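Local coordinates for coenzyme PQQ synthesis protein B (Methylobacterium extorquens, PDB 4Z7R), which takes part in pyrroloquinoline quinone biosynthesis and may be involved in transporting this cofactor or its precursor to the periplasm, at residues R50-N55 and P147-T152. Residues are numbered along the deposited sequence; the frame is centred on the assembly and turned at random.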
ATOM      1  N   ARG A  50      12.231   6.415  19.139  0.88  9.74           N
ATOM      2  CA  ARG A  50      13.011   6.136  17.942  1.00  9.88           C
ATOM      3  C   ARG A  50      12.783   4.690  17.525  0.69 10.31           C
ATOM      4  O   ARG A  50      13.049   3.767  18.294  0.92 10.61           O
ATOM      5  CB  ARG A  50      14.496   6.402  18.197  1.00  9.76           C
ATOM      6  CG  ARG A  50      14.814   7.864  18.474  1.00  9.62           C
ATOM      7  CD  ARG A  50      16.248   8.038  18.943  1.00 10.68           C
ATOM      8  NE  ARG A  50      16.470   7.397  20.237  0.95 11.07           N
ATOM      9  CZ  ARG A  50      17.623   7.426  20.898  0.74 11.42           C
ATOM     10  NH1 ARG A  50      18.668   8.063  20.387  1.00 11.59           N
ATOM     11  NH2 ARG A  50      17.730   6.817  22.070  1.00 11.70           N
ATOM     12  N   TRP A  51      12.290   4.493  16.306  1.00 10.77           N
ATOM     13  CA  TRP A  51      11.806   3.179  15.902  1.00 11.51           C
ATOM     14  C   TRP A  51      12.528   2.573  14.708  0.86 12.52           C
ATOM     15  O   TRP A  51      12.957   3.275  13.791  1.00 13.49           O
ATOM     16  CB  TRP A  51      10.308   3.248  15.592  1.00  9.94           C
ATOM     17  CG  TRP A  51       9.471   3.615  16.771  1.00  8.52           C
ATOM     18  CD1 TRP A  51       9.266   4.865  17.275  0.62  8.74           C
ATOM     19  CD2 TRP A  51       8.728   2.718  17.603  1.00  8.49           C
ATOM     20  NE1 TRP A  51       8.440   4.803  18.372  0.84  8.86           N
ATOM     21  CE2 TRP A  51       8.094   3.496  18.593  0.68  8.59           C
ATOM     22  CE3 TRP A  51       8.536   1.333  17.607  0.99  8.47           C
ATOM     23  CZ2 TRP A  51       7.283   2.936  19.577  1.00  8.71           C
ATOM     24  CZ3 TRP A  51       7.733   0.777  18.589  0.95  8.31           C
ATOM     25  CH2 TRP A  51       7.114   1.578  19.558  0.82  8.64           C
ATOM     26  N   LEU A  52      12.657   1.252  14.746  1.00 12.13           N
ATOM     27  CA  LEU A  52      13.097   0.475  13.602  0.86 11.68           C
ATOM     28  C   LEU A  52      11.891  -0.206  12.978  0.82 11.21           C
ATOM     29  O   LEU A  52      11.143  -0.902  13.664  0.98 11.53           O
ATOM     30  CB  LEU A  52      14.132  -0.574  14.011  1.00 11.91           C
ATOM     31  CG  LEU A  52      14.417  -1.660  12.966  0.81 11.93           C
ATOM     32  CD1 LEU A  52      15.221  -1.101  11.799  1.00 11.60           C
ATOM     33  CD2 LEU A  52      15.128  -2.856  13.593  0.91 12.40           C
ATOM     34  N   LEU A  53      11.702  -0.001  11.679  1.00 10.68           N
ATOM     35  CA  LEU A  53      10.646  -0.687  10.951  0.87 12.65           C
ATOM     36  C   LEU A  53      11.163  -1.994  10.372  1.00 11.81           C
ATOM     37  O   LEU A  53      12.148  -2.010   9.640  0.94 12.03           O
ATOM     38  CB  LEU A  53      10.099   0.203   9.832  1.00 14.31           C
ATOM     39  CG  LEU A  53       8.801  -0.256   9.173  1.00 15.59           C
ATOM     40  CD1 LEU A  53       7.626   0.027  10.077  0.79 16.39           C
ATOM     41  CD2 LEU A  53       8.619   0.433   7.830  1.00 15.00           C
ATOM     42  N   LEU A  54      10.496  -3.093  10.705  1.00 12.08           N
ATOM     43  CA  LEU A  54      10.852  -4.380  10.126  0.92 12.23           C
ATOM     44  C   LEU A  54       9.875  -4.721   9.009  0.83 11.70           C
ATOM     45  O   LEU A  54       8.703  -5.000   9.261  1.00 12.31           O
ATOM     46  CB  LEU A  54      10.884  -5.473  11.194  1.00 12.62           C
ATOM     47  CG  LEU A  54      12.137  -5.374  12.076  0.88 12.85           C
ATOM     48  CD1 LEU A  54      11.841  -4.646  13.379  0.87 12.84           C
ATOM     49  CD2 LEU A  54      12.752  -6.737  12.338  0.60 13.20           C
ATOM     50  N   ASN A  55      10.385  -4.659   7.779  1.00 11.05           N
ATOM     51  CA  ASN A  55       9.623  -4.830   6.540  0.97 11.07           C
ATOM     52  C   ASN A  55       8.700  -3.640   6.278  0.91 12.29           C
ATOM     53  O   ASN A  55       8.241  -2.963   7.205  0.88 14.13           O
ATOM     54  CB  ASN A  55       8.867  -6.168   6.541  1.00  9.73           C
ATOM     55  CG  ASN A  55       9.800  -7.364   6.531  0.93  9.07           C
ATOM     56  OD1 ASN A  55      10.770  -7.404   5.772  0.82  9.50           O
ATOM     57  ND2 ASN A  55       9.511  -8.348   7.375  1.00  8.19           N
ATOM     58  N   PRO A 147      20.037   3.581  18.661  0.80 11.23           N
ATOM     59  CA  PRO A 147      20.873   3.458  19.863  1.00 10.68           C
ATOM     60  C   PRO A 147      20.190   2.657  20.972  1.00  9.60           C
ATOM     61  O   PRO A 147      19.085   2.990  21.402  0.65  9.40           O
ATOM     62  CB  PRO A 147      21.091   4.912  20.286  1.00 10.69           C
ATOM     63  CG  PRO A 147      20.998   5.678  19.001  0.69 10.96           C
ATOM     64  CD  PRO A 147      19.917   4.980  18.215  0.99 11.42           C
ATOM     65  N   GLY A 148      20.854   1.593  21.411  1.00 10.01           N
ATOM     66  CA  GLY A 148      20.329   0.732  22.454  1.00 10.93           C
ATOM     67  C   GLY A 148      19.629  -0.496  21.900  0.76 11.28           C
ATOM     68  O   GLY A 148      19.273  -1.407  22.646  0.87 11.30           O
ATOM     69  N   LEU A 149      19.434  -0.527  20.587  1.00 11.15           N
ATOM     70  CA  LEU A 149      18.747  -1.648  19.957  1.00 12.09           C
ATOM     71  C   LEU A 149      19.694  -2.436  19.066  1.00 13.19           C
ATOM     72  O   LEU A 149      20.107  -1.958  18.009  0.98 14.24           O
ATOM     73  CB  LEU A 149      17.546  -1.158  19.144  1.00 11.94           C
ATOM     74  CG  LEU A 149      16.617  -2.246  18.599  1.00 12.64           C
ATOM     75  CD1 LEU A 149      15.738  -2.785  19.715  0.68 13.16           C
ATOM     76  CD2 LEU A 149      15.768  -1.708  17.456  0.93 12.82           C
ATOM     77  N   SER A 150      20.028  -3.649  19.493  1.00 13.33           N
ATOM     78  CA  SER A 150      20.916  -4.509  18.721  1.00 13.46           C
ATOM     79  C   SER A 150      20.119  -5.508  17.897  0.78 13.25           C
ATOM     80  O   SER A 150      19.169  -6.123  18.388  0.92 12.80           O
ATOM     81  CB  SER A 150      21.894  -5.241  19.643  0.97 14.11           C
ATOM     82  OG  SER A 150      21.200  -5.957  20.650  0.33 13.73           O
ATOM     83  N   VAL A 151      20.513  -5.662  16.638  0.97 12.99           N
ATOM     84  CA  VAL A 151      19.831  -6.562  15.714  0.73 12.33           C
ATOM     85  C   VAL A 151      20.827  -7.514  15.056  0.82 12.52           C
ATOM     86  O   VAL A 151      21.889  -7.093  14.600  0.95 13.14           O
ATOM     87  CB  VAL A 151      19.070  -5.780  14.620  1.00 11.48           C
ATOM     88  CG1 VAL A 151      18.294  -6.724  13.721  0.96 12.36           C
ATOM     89  CG2 VAL A 151      18.138  -4.741  15.243  0.80 11.43           C
ATOM     90  N   THR A 152      20.473  -8.795  14.993  0.90 12.33           N
ATOM     91  CA  THR A 152      21.307  -9.787  14.329  1.00 11.98           C
ATOM     92  C   THR A 152      20.487 -10.515  13.276  0.81 11.43           C
ATOM     93  O   THR A 152      19.366 -10.947  13.537  1.00 10.58           O
ATOM     94  CB  THR A 152      21.886 -10.813  15.322  0.94 13.19           C
ATOM     95  OG1 THR A 152      22.515 -10.127  16.412  0.76 13.00           O
ATOM     96  CG2 THR A 152      22.912 -11.705  14.637  0.79 13.76           C
TER
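Leu52 pushes its isobutyl group against Leu149 and Val151, a small apolar cluster between the two beta sheets of the metallo-beta-lactamase fold. Strand 51-54 belongs to one mixed sheet and strand 149-159 to the other, and the short segments 50-52 and 147-151 point in nearly the same direction, 16° apart. No hydrogen bond links the two segments: the CA atoms of Leu52 and Leu149 stand 8.8 Å apart, so the backbones are too far apart to pair, and the contact is made chiefly by side chains.

Leu52 uses two parts of its side chain. Its CB lies 4.0 Å from CD2 of Leu149, the two leucines crossing at about a right angle, whereas its CD2 meets CG2 of Val151 tip to tip at 3.9 Å. A chi1 of 166°, which sets CG opposite the backbone N, carries the leucine's branch toward the valine. The longer leucines can span the space between layers, while the compact, beta-branched valine suits an extended strand and offers a methyl to the leucine's end. Within their own sheets, Leu52 also touches Ala83 of strand 81-85, and Leu149 touches Ile183 and Ala185 of strand 179-185.

At the more exposed end of the contact, Arg50 meets Pro147. The arginine's long chain, bent at chi3 (-65°), delivers the flat guanidinium to the proline ring, while its NE forms a salt bridge with Asp47, which probably helps fix the guanidinium plane. Proline offers a rigid apolar ring whose side chain carries no polar group. The two side chains cross at roughly a right angle, and Pro147 CD lies over one face of the Arg50 guanidinium, 3.9 Å above its plane and displaced toward the rim. The closest pair is Arg50 NH1 and Pro147 CG, at 3.6 Å.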